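G protein coupled receptor (Arabidopsis thaliana, PDB 3T33) binds zinc as a LanC-like protein and may play a role in abscisic acid signalling in plants. Local coordinates at residues 150-158 with 184-193; 210-220 with 251-262. All coordinates share one frame; numbering follows the deposited sequence.

Contact 1. Residues 150-158 with 184-193; sequences YDRYLARFR and LNKHIGQESI
Tyr150, Leu154, Phe157 and Arg158 reach from helix 147-158 to the end of helix 174-188 and the turn after it, in the alpha/alpha-barrel of LanC-like proteins. The helix pieces 150-158 and 184-188 run nearly antiparallel, at 159°. With their axes 13.7 Å apart, Ser192 and Ile193 of the following turn make much of the contact.

The polar grip is on one backbone carbonyl. Arg158 meets Ser192 O side-on with two nitrogens, NE at 3.0 Å and NH2 at 2.6 Å, and the oxygen lies close to the guanidinium plane. Leu154 CD2 sits over one face of that guanidinium and backs it. A longer bond joins the hydroxyls, Ser192 OG donating to Tyr150 OH at 3.2 Å. The turn itself is pinned by the Asn185 side chain: OD1 takes the N-H of Ile193, ND2 returns a nearly straight bond to Ile193 O, and Ser192 N adds a weak one to OD1.

The rest of the contact is apolar. Leu184 CD2 touches both Leu154 CD1 and Phe157 CD2, while Ile188 CD1 rests against Tyr150 CE1; Cys134 and Val139 of helix 130-144 border this layer. With its CG anti to the backbone N (chi1 -171°), Phe157 turns one ring face to Ile193, whose CD1 makes a CH-pi contact 3.9 Å from the ring centroid.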
loop_
_atom_site.group_PDB
_atom_site.type_symbol
_atom_site.label_atom_id
_atom_site.label_comp_id
_atom_site.label_asym_id
_atom_site.label_seq_id
_atom_site.Cartn_x
_atom_site.Cartn_y
_atom_site.Cartn_z
ATOM N N TYR A 150 13.064 -12.335 -18.849
ATOM C CA TYR A 150 11.937 -11.454 -18.940
ATOM C C TYR A 150 10.783 -12.117 -19.716
ATOM O O TYR A 150 9.615 -12.086 -19.234
ATOM C CB TYR A 150 12.329 -10.160 -19.608
ATOM C CG TYR A 150 11.152 -9.377 -20.137
ATOM C CD1 TYR A 150 10.256 -8.782 -19.255
ATOM C CD2 TYR A 150 10.973 -9.161 -21.512
ATOM C CE1 TYR A 150 9.223 -8.043 -19.701
ATOM C CE2 TYR A 150 9.898 -8.404 -21.976
ATOM C CZ TYR A 150 9.024 -7.863 -21.066
ATOM O OH TYR A 150 7.920 -7.102 -21.438
ATOM N N ASP A 151 11.118 -12.707 -20.894
ATOM C CA ASP A 151 10.121 -13.327 -21.779
ATOM C C ASP A 151 9.476 -14.443 -21.052
ATOM O O ASP A 151 8.244 -14.656 -21.127
ATOM C CB ASP A 151 10.771 -13.908 -23.000
ATOM C CG ASP A 151 11.359 -12.833 -23.911
ATOM O OD1 ASP A 151 10.820 -11.695 -23.962
ATOM O OD2 ASP A 151 12.346 -13.162 -24.592
ATOM N N ARG A 152 10.296 -15.149 -20.301
ATOM C CA ARG A 152 9.798 -16.309 -19.631
ATOM C C ARG A 152 8.760 -15.930 -18.555
ATOM O O ARG A 152 7.724 -16.602 -18.435
ATOM C CB ARG A 152 10.971 -17.153 -19.118
ATOM C CG ARG A 152 10.730 -17.923 -17.800
ATOM C CD ARG A 152 12.041 -18.637 -17.326
ATOM N NE ARG A 152 12.109 -18.699 -15.859
ATOM C CZ ARG A 152 13.217 -18.902 -15.144
ATOM N NH1 ARG A 152 14.396 -19.064 -15.742
ATOM N NH2 ARG A 152 13.129 -18.921 -13.813
ATOM N N TYR A 153 9.010 -14.878 -17.774
ATOM C CA TYR A 153 7.977 -14.457 -16.794
ATOM C C TYR A 153 6.777 -13.791 -17.489
ATOM O O TYR A 153 5.652 -13.901 -17.038
ATOM C CB TYR A 153 8.508 -13.491 -15.742
ATOM C CG TYR A 153 9.323 -14.134 -14.651
ATOM C CD1 TYR A 153 8.727 -14.955 -13.687
ATOM C CD2 TYR A 153 10.720 -13.903 -14.583
ATOM C CE1 TYR A 153 9.491 -15.569 -12.692
ATOM C CE2 TYR A 153 11.486 -14.483 -13.585
ATOM C CZ TYR A 153 10.874 -15.295 -12.633
ATOM O OH TYR A 153 11.669 -15.880 -11.686
ATOM N N LEU A 154 7.060 -13.070 -18.555
ATOM C CA LEU A 154 6.024 -12.491 -19.384
ATOM C C LEU A 154 5.056 -13.540 -19.995
ATOM O O LEU A 154 3.822 -13.314 -19.992
ATOM C CB LEU A 154 6.664 -11.659 -20.461
ATOM C CG LEU A 154 5.672 -10.926 -21.345
ATOM C CD1 LEU A 154 4.808 -10.069 -20.478
ATOM C CD2 LEU A 154 6.369 -10.155 -22.404
ATOM N N ALA A 155 5.606 -14.670 -20.471
ATOM C CA ALA A 155 4.810 -15.829 -20.962
ATOM C C ALA A 155 3.977 -16.449 -19.822
ATOM O O ALA A 155 2.811 -16.817 -20.017
ATOM C CB ALA A 155 5.740 -16.916 -21.635
ATOM N N ARG A 156 4.555 -16.554 -18.626
ATOM C CA ARG A 156 3.797 -17.087 -17.528
ATOM C C ARG A 156 2.707 -16.108 -17.143
ATOM O O ARG A 156 1.575 -16.508 -16.798
ATOM C CB ARG A 156 4.683 -17.378 -16.329
ATOM C CG ARG A 156 5.602 -18.582 -16.524
ATOM C CD ARG A 156 6.819 -18.437 -15.580
ATOM N NE ARG A 156 7.849 -19.465 -15.778
ATOM C CZ ARG A 156 9.107 -19.360 -15.339
ATOM N NH1 ARG A 156 9.506 -18.268 -14.676
ATOM N NH2 ARG A 156 9.980 -20.340 -15.562
ATOM N N PHE A 157 2.997 -14.819 -17.238
ATOM C CA PHE A 157 1.993 -13.880 -16.800
ATOM C C PHE A 157 0.812 -13.967 -17.826
ATOM O O PHE A 157 -0.334 -14.018 -17.463
ATOM C CB PHE A 157 2.539 -12.456 -16.766
ATOM C CG PHE A 157 1.584 -11.481 -16.110
ATOM C CD1 PHE A 157 0.269 -11.376 -16.524
ATOM C CD2 PHE A 157 1.985 -10.681 -15.066
ATOM C CE1 PHE A 157 -0.607 -10.502 -15.897
ATOM C CE2 PHE A 157 1.113 -9.803 -14.478
ATOM C CZ PHE A 157 -0.175 -9.730 -14.868
ATOM N N ARG A 158 1.142 -13.958 -19.103
ATOM C CA ARG A 158 0.179 -14.035 -20.189
ATOM C C ARG A 158 -0.644 -15.339 -20.257
ATOM O O ARG A 158 -1.704 -15.355 -20.938
ATOM C CB ARG A 158 0.925 -13.849 -21.488
ATOM C CG ARG A 158 1.354 -12.394 -21.750
ATOM C CD ARG A 158 2.012 -12.350 -23.070
ATOM N NE ARG A 158 2.365 -11.008 -23.446
ATOM C CZ ARG A 158 3.230 -10.717 -24.414
ATOM N NH1 ARG A 158 3.871 -11.682 -25.090
ATOM N NH2 ARG A 158 3.451 -9.462 -24.715
ATOM N N LEU A 184 2.837 -4.025 -14.329
ATOM C CA LEU A 184 3.762 -4.544 -15.308
ATOM C C LEU A 184 3.975 -3.571 -16.467
ATOM O O LEU A 184 5.144 -3.272 -16.859
ATOM C CB LEU A 184 3.302 -5.899 -15.831
ATOM C CG LEU A 184 4.281 -6.524 -16.810
ATOM C CD1 LEU A 184 5.679 -6.597 -16.240
ATOM C CD2 LEU A 184 3.832 -7.937 -17.246
ATOM N N ASN A 185 2.869 -3.069 -17.018
ATOM C CA ASN A 185 2.947 -2.160 -18.187
ATOM C C ASN A 185 3.660 -0.812 -17.868
ATOM O O ASN A 185 4.491 -0.336 -18.626
ATOM C CB ASN A 185 1.534 -1.942 -18.820
ATOM C CG ASN A 185 1.052 -3.189 -19.717
ATOM O OD1 ASN A 185 1.692 -4.245 -19.777
ATOM N ND2 ASN A 185 -0.039 -3.014 -20.412
ATOM N N LYS A 186 3.291 -0.207 -16.758
ATOM C CA LYS A 186 3.891 1.051 -16.323
ATOM C C LYS A 186 5.424 0.907 -16.211
ATOM O O LYS A 186 6.168 1.692 -16.798
ATOM C CB LYS A 186 3.253 1.424 -14.967
ATOM C CG LYS A 186 3.980 2.497 -14.147
ATOM C CD LYS A 186 3.312 3.877 -14.308
ATOM C CE LYS A 186 3.526 4.804 -13.085
ATOM N NZ LYS A 186 2.366 5.753 -12.900
ATOM N N HIS A 187 5.875 -0.127 -15.508
ATOM C CA HIS A 187 7.269 -0.378 -15.272
ATOM C C HIS A 187 8.093 -0.727 -16.486
ATOM O O HIS A 187 9.206 -0.184 -16.644
ATOM C CB HIS A 187 7.460 -1.450 -14.202
ATOM C CG HIS A 187 7.226 -0.957 -12.806
ATOM N ND1 HIS A 187 8.238 -0.854 -11.877
ATOM C CD2 HIS A 187 6.104 -0.492 -12.194
ATOM C CE1 HIS A 187 7.748 -0.377 -10.743
ATOM N NE2 HIS A 187 6.456 -0.154 -10.908
ATOM N N ILE A 188 7.585 -1.640 -17.334
ATOM C CA ILE A 188 8.303 -1.969 -18.561
ATOM C C ILE A 188 8.208 -0.792 -19.523
ATOM O O ILE A 188 9.077 -0.638 -20.369
ATOM C CB ILE A 188 7.737 -3.220 -19.308
ATOM C CG1 ILE A 188 7.837 -4.488 -18.488
ATOM C CG2 ILE A 188 8.448 -3.424 -20.634
ATOM C CD1 ILE A 188 9.119 -4.644 -17.702
ATOM N N GLY A 189 7.132 0.001 -19.426
ATOM C CA GLY A 189 6.865 1.113 -20.373
ATOM C C GLY A 189 6.490 0.570 -21.759
ATOM O O GLY A 189 6.800 1.167 -22.820
ATOM N N GLN A 190 5.797 -0.565 -21.745
ATOM C CA GLN A 190 5.376 -1.252 -22.957
ATOM C C GLN A 190 4.015 -1.911 -22.692
ATOM O O GLN A 190 3.598 -2.131 -21.515
ATOM C CB GLN A 190 6.403 -2.323 -23.329
ATOM C CG GLN A 190 7.654 -1.866 -24.094
ATOM C CD GLN A 190 8.529 -3.074 -24.410
ATOM O OE1 GLN A 190 8.012 -4.123 -24.820
ATOM N NE2 GLN A 190 9.833 -2.966 -24.165
ATOM N N GLU A 191 3.315 -2.190 -23.794
ATOM C CA GLU A 191 2.055 -2.937 -23.771
ATOM C C GLU A 191 2.431 -4.421 -23.633
ATOM O O GLU A 191 2.268 -5.199 -24.565
ATOM C CB GLU A 191 1.240 -2.673 -25.039
ATOM C CG GLU A 191 -0.000 -3.525 -25.074
ATOM C CD GLU A 191 -1.052 -3.135 -26.131
ATOM O OE1 GLU A 191 -0.816 -2.343 -27.036
ATOM O OE2 GLU A 191 -2.170 -3.632 -26.020
ATOM N N SER A 192 2.967 -4.781 -22.473
ATOM C CA SER A 192 3.480 -6.115 -22.234
ATOM C C SER A 192 2.266 -7.055 -22.143
ATOM O O SER A 192 2.228 -8.103 -22.797
ATOM C CB SER A 192 4.335 -6.168 -20.941
ATOM O OG SER A 192 5.392 -5.202 -20.951
ATOM N N ILE A 193 1.312 -6.655 -21.299
ATOM C CA ILE A 193 -0.000 -7.244 -21.216
ATOM C C ILE A 193 -0.931 -6.474 -22.166
ATOM O O ILE A 193 -0.872 -5.246 -22.280
ATOM C CB ILE A 193 -0.614 -7.197 -19.816
ATOM C CG1 ILE A 193 0.343 -7.705 -18.750
ATOM C CG2 ILE A 193 -1.927 -8.091 -19.798
ATOM C CD1 ILE A 193 0.869 -9.049 -19.028
#

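Contact 2. Residues 210-220 with 251-262; sequences RQLGNKGTCPL and DEIKDVKGTLSY
Cys218 lies on the ring of Tyr262 by its methylene as well as its sulfur: CB makes a CH-pi contact 3.6 Å from the ring centroid, only 9° off the normal, while SG adds an oblique sulfur-aromatic contact and comes within 3.4 Å of Tyr262 CD2. A chi1 of 170° swings the Tyr262 ring away from its own backbone N and carries it to the loop, where the backbone of Thr217 also borders it. The phenol oxygen is tied to Glu277. Cys218 SG also rests against Thr259 CG2.

Pro219 lies along the helix backbone, its CG 3.5 Å from Asp255 O and its CD against the carbonyl carbon of Gly258. Having no side chain, Gly258 lets the proline ring come this close. Asp255 O already accepts from both the N-H and the hydroxyl of Thr259, which fixes the Thr259 side chain; its OG1 lies against Leu220 CB.

This is how the loop following helix 195-212 docks on helix 250-265 of the LanC-like barrel. The loop makes a type I turn from Asn214 to Thr217, and a classic beta bulge sets Thr217 and Cys218 opposite Asn214.

Arg210, near the end of helix 195-212, forms a salt-bridge network with Asp255 and Asp251. An extended chain brings NE to Asp255 OD2 at 2.7 Å, and NH2 shares that oxygen; the guanidinium and carboxylate planes stand 80° apart. NH2 also reaches Asp251 OD2 at 2.7 Å, on the anti lone pair. Glu252, alongside with its CG near Arg210 NH2, sends its carboxylate instead to Arg199.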
loop_
_atom_site.group_PDB
_atom_site.type_symbol
_atom_site.label_atom_id
_atom_site.label_comp_id
_atom_site.label_asym_id
_atom_site.label_seq_id
_atom_site.Cartn_x
_atom_site.Cartn_y
_atom_site.Cartn_z
ATOM N N ARG A 210 -22.462 -2.273 -12.011
ATOM C CA ARG A 210 -23.692 -1.641 -12.466
ATOM C C ARG A 210 -24.917 -2.529 -12.225
ATOM O O ARG A 210 -25.931 -2.032 -11.782
ATOM C CB ARG A 210 -23.599 -1.267 -13.944
ATOM C CG ARG A 210 -22.895 0.026 -14.203
ATOM C CD ARG A 210 -22.262 0.057 -15.558
ATOM N NE ARG A 210 -21.700 1.381 -15.839
ATOM C CZ ARG A 210 -21.035 1.703 -16.952
ATOM N NH1 ARG A 210 -20.824 0.796 -17.905
ATOM N NH2 ARG A 210 -20.572 2.949 -17.123
ATOM N N GLN A 211 -24.807 -3.833 -12.481
ATOM C CA GLN A 211 -25.876 -4.790 -12.205
ATOM C C GLN A 211 -26.247 -4.832 -10.728
ATOM O O GLN A 211 -27.443 -4.769 -10.372
ATOM C CB GLN A 211 -25.469 -6.187 -12.633
ATOM C CG GLN A 211 -26.514 -7.271 -12.296
ATOM C CD GLN A 211 -25.874 -8.569 -11.801
ATOM O OE1 GLN A 211 -25.941 -8.880 -10.610
ATOM N NE2 GLN A 211 -25.228 -9.315 -12.711
ATOM N N LEU A 212 -25.263 -4.956 -9.845
ATOM C CA LEU A 212 -25.606 -5.052 -8.416
ATOM C C LEU A 212 -25.874 -3.669 -7.760
ATOM O O LEU A 212 -26.392 -3.590 -6.636
ATOM C CB LEU A 212 -24.556 -5.866 -7.653
ATOM C CG LEU A 212 -24.794 -6.234 -6.198
ATOM C CD1 LEU A 212 -25.666 -7.427 -6.102
ATOM C CD2 LEU A 212 -23.498 -6.554 -5.535
ATOM N N GLY A 213 -25.526 -2.590 -8.461
ATOM C CA GLY A 213 -25.683 -1.233 -7.930
ATOM C C GLY A 213 -26.877 -0.478 -8.513
ATOM O O GLY A 213 -27.448 -0.870 -9.545
ATOM N N ASN A 214 -27.241 0.611 -7.842
ATOM C CA ASN A 214 -28.369 1.468 -8.234
ATOM C C ASN A 214 -27.917 2.889 -8.517
ATOM O O ASN A 214 -27.346 3.562 -7.652
ATOM C CB ASN A 214 -29.508 1.437 -7.182
ATOM C CG ASN A 214 -30.475 0.253 -7.391
ATOM O OD1 ASN A 214 -30.694 -0.560 -6.482
ATOM N ND2 ASN A 214 -31.033 0.145 -8.610
ATOM N N LYS A 215 -28.177 3.318 -9.755
ATOM C CA LYS A 215 -27.879 4.681 -10.220
ATOM C C LYS A 215 -28.370 5.716 -9.200
ATOM O O LYS A 215 -27.760 6.779 -9.065
ATOM C CB LYS A 215 -28.488 4.949 -11.610
ATOM C CG LYS A 215 -28.283 3.840 -12.670
ATOM C CD LYS A 215 -28.838 4.222 -14.066
ATOM C CE LYS A 215 -29.037 2.956 -14.949
ATOM N NZ LYS A 215 -29.373 3.212 -16.399
ATOM N N GLY A 216 -29.443 5.389 -8.469
ATOM C CA GLY A 216 -29.970 6.256 -7.403
ATOM C C GLY A 216 -29.060 6.505 -6.194
ATOM O O GLY A 216 -29.015 7.630 -5.670
ATOM N N THR A 217 -28.372 5.462 -5.742
ATOM C CA THR A 217 -27.525 5.559 -4.561
ATOM C C THR A 217 -26.055 5.376 -4.918
ATOM O O THR A 217 -25.376 6.330 -5.297
ATOM C CB THR A 217 -27.917 4.517 -3.497
ATOM O OG1 THR A 217 -28.061 3.231 -4.114
ATOM C CG2 THR A 217 -29.230 4.904 -2.832
ATOM N N CYS A 218 -25.568 4.145 -4.794
ATOM C CA CYS A 218 -24.174 3.856 -5.098
ATOM C C CYS A 218 -24.161 3.231 -6.476
ATOM O O CYS A 218 -24.556 2.086 -6.623
ATOM C CB CYS A 218 -23.595 2.886 -4.041
ATOM S SG CYS A 218 -21.736 2.792 -3.936
ATOM N N PRO A 219 -23.694 3.968 -7.495
ATOM C CA PRO A 219 -23.825 3.442 -8.849
ATOM C C PRO A 219 -23.091 2.134 -9.127
ATOM O O PRO A 219 -23.441 1.439 -10.095
ATOM C CB PRO A 219 -23.277 4.562 -9.744
ATOM C CG PRO A 219 -22.554 5.455 -8.894
ATOM C CD PRO A 219 -23.078 5.303 -7.481
ATOM N N LEU A 220 -22.084 1.798 -8.311
ATOM C CA LEU A 220 -21.282 0.563 -8.508
ATOM C C LEU A 220 -21.273 -0.176 -7.200
ATOM O O LEU A 220 -21.010 0.453 -6.179
ATOM C CB LEU A 220 -19.848 0.908 -8.896
ATOM C CG LEU A 220 -19.419 0.888 -10.352
ATOM C CD1 LEU A 220 -20.581 0.848 -11.324
ATOM C CD2 LEU A 220 -18.436 2.012 -10.692
ATOM N N ASP A 251 -19.144 7.920 -19.006
ATOM C CA ASP A 251 -20.115 7.302 -18.068
ATOM C C ASP A 251 -19.457 6.415 -17.009
ATOM O O ASP A 251 -19.964 6.304 -15.902
ATOM C CB ASP A 251 -21.134 6.463 -18.837
ATOM C CG ASP A 251 -20.460 5.516 -19.791
ATOM O OD1 ASP A 251 -20.043 6.031 -20.855
ATOM O OD2 ASP A 251 -20.288 4.298 -19.459
ATOM N N GLU A 252 -18.336 5.780 -17.350
ATOM C CA GLU A 252 -17.526 5.064 -16.355
ATOM C C GLU A 252 -16.930 6.033 -15.312
ATOM O O GLU A 252 -16.938 5.753 -14.110
ATOM C CB GLU A 252 -16.440 4.244 -17.065
ATOM C CG GLU A 252 -17.012 3.033 -17.848
ATOM C CD GLU A 252 -16.085 2.483 -18.911
ATOM O OE1 GLU A 252 -14.936 2.959 -19.048
ATOM O OE2 GLU A 252 -16.513 1.553 -19.632
ATOM N N ILE A 253 -16.450 7.179 -15.795
ATOM C CA ILE A 253 -15.914 8.219 -14.959
ATOM C C ILE A 253 -17.007 8.705 -13.997
ATOM O O ILE A 253 -16.808 8.667 -12.766
ATOM C CB ILE A 253 -15.279 9.356 -15.822
ATOM C CG1 ILE A 253 -13.999 8.850 -16.478
ATOM C CG2 ILE A 253 -14.936 10.558 -14.935
ATOM C CD1 ILE A 253 -13.329 9.784 -17.459
ATOM N N LYS A 254 -18.179 9.076 -14.536
ATOM C CA LYS A 254 -19.371 9.379 -13.679
ATOM C C LYS A 254 -19.646 8.303 -12.658
ATOM O O LYS A 254 -19.950 8.625 -11.521
ATOM C CB LYS A 254 -20.689 9.625 -14.476
ATOM C CG LYS A 254 -21.296 11.041 -14.376
ATOM C CD LYS A 254 -22.156 11.428 -15.620
ATOM C CE LYS A 254 -21.268 11.826 -16.888
ATOM N NZ LYS A 254 -22.033 12.604 -17.973
ATOM N N ASP A 255 -19.572 7.028 -13.051
ATOM C CA ASP A 255 -19.919 5.962 -12.107
ATOM C C ASP A 255 -18.872 5.780 -10.977
ATOM O O ASP A 255 -19.221 5.442 -9.808
ATOM C CB ASP A 255 -20.158 4.652 -12.845
ATOM C CG ASP A 255 -21.535 4.603 -13.606
ATOM O OD1 ASP A 255 -22.454 5.389 -13.317
ATOM O OD2 ASP A 255 -21.684 3.736 -14.493
ATOM N N VAL A 256 -17.592 6.000 -11.329
ATOM C CA VAL A 256 -16.517 5.944 -10.338
ATOM C C VAL A 256 -16.662 7.142 -9.416
ATOM O O VAL A 256 -16.768 6.947 -8.199
ATOM C CB VAL A 256 -15.134 5.870 -10.963
ATOM C CG1 VAL A 256 -14.071 5.886 -9.877
ATOM C CG2 VAL A 256 -15.010 4.598 -11.862
ATOM N N LYS A 257 -16.717 8.355 -9.990
ATOM C CA LYS A 257 -16.992 9.590 -9.195
ATOM C C LYS A 257 -18.186 9.340 -8.286
ATOM O O LYS A 257 -18.110 9.533 -7.062
ATOM C CB LYS A 257 -17.266 10.826 -10.075
ATOM C CG LYS A 257 -16.020 11.445 -10.628
ATOM C CD LYS A 257 -16.329 12.593 -11.563
ATOM C CE LYS A 257 -15.069 13.119 -12.263
ATOM N NZ LYS A 257 -15.389 14.144 -13.374
ATOM N N GLY A 258 -19.251 8.805 -8.874
ATOM C CA GLY A 258 -20.491 8.550 -8.119
ATOM C C GLY A 258 -20.350 7.685 -6.895
ATOM O O GLY A 258 -20.831 8.022 -5.829
ATOM N N THR A 259 -19.686 6.546 -7.062
ATOM C CA THR A 259 -19.425 5.591 -5.954
ATOM C C THR A 259 -18.594 6.249 -4.873
ATOM O O THR A 259 -18.829 6.039 -3.698
ATOM C CB THR A 259 -18.713 4.337 -6.503
ATOM O OG1 THR A 259 -19.506 3.806 -7.564
ATOM C CG2 THR A 259 -18.535 3.284 -5.460
ATOM N N LEU A 260 -17.625 7.064 -5.279
ATOM C CA LEU A 260 -16.794 7.764 -4.298
ATOM C C LEU A 260 -17.562 8.883 -3.549
ATOM O O LEU A 260 -17.469 8.959 -2.338
ATOM C CB LEU A 260 -15.475 8.263 -4.919
ATOM C CG LEU A 260 -14.431 7.238 -5.393
ATOM C CD1 LEU A 260 -13.306 7.946 -6.028
ATOM C CD2 LEU A 260 -13.929 6.411 -4.245
ATOM N N SER A 261 -18.335 9.714 -4.247
ATOM C CA SER A 261 -19.276 10.616 -3.544
ATOM C C SER A 261 -20.154 9.867 -2.570
ATOM O O SER A 261 -20.230 10.206 -1.397
ATOM C CB SER A 261 -20.166 11.348 -4.529
ATOM O OG SER A 261 -19.325 11.974 -5.461
ATOM N N TYR A 262 -20.810 8.827 -3.049
ATOM C CA TYR A 262 -21.664 8.043 -2.173
ATOM C C TYR A 262 -20.973 7.780 -0.857
ATOM O O TYR A 262 -21.506 8.078 0.173
ATOM C CB TYR A 262 -22.050 6.727 -2.852
ATOM C CG TYR A 262 -22.726 5.775 -1.909
ATOM C CD1 TYR A 262 -24.097 5.887 -1.645
ATOM C CD2 TYR A 262 -21.998 4.796 -1.252
ATOM C CE1 TYR A 262 -24.708 5.038 -0.772
ATOM C CE2 TYR A 262 -22.596 3.947 -0.397
ATOM C CZ TYR A 262 -23.949 4.079 -0.154
ATOM O OH TYR A 262 -24.537 3.228 0.715
#

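In the fold
The contacts come one after the other along the chain: contact 1 closes in the turn after helix 174-188, and contact 2 opens at the far end of the next helix, 195-212. Their centres are 32 Å apart and their nearest atoms about 16 Å, so the two do not touch; both lie well out from the centre of the chain, away from the zinc site of Cys288, Cys333 and His334. In each, a loop leaving a helix settles against another helix. Contact 1 has a buried apolar part, with its arginine at the exposed margin on an uncharged acceptor. Contact 2 is only partly buried, yet buries more surface between its segments, and pairs a partly exposed arginine with two carboxylates.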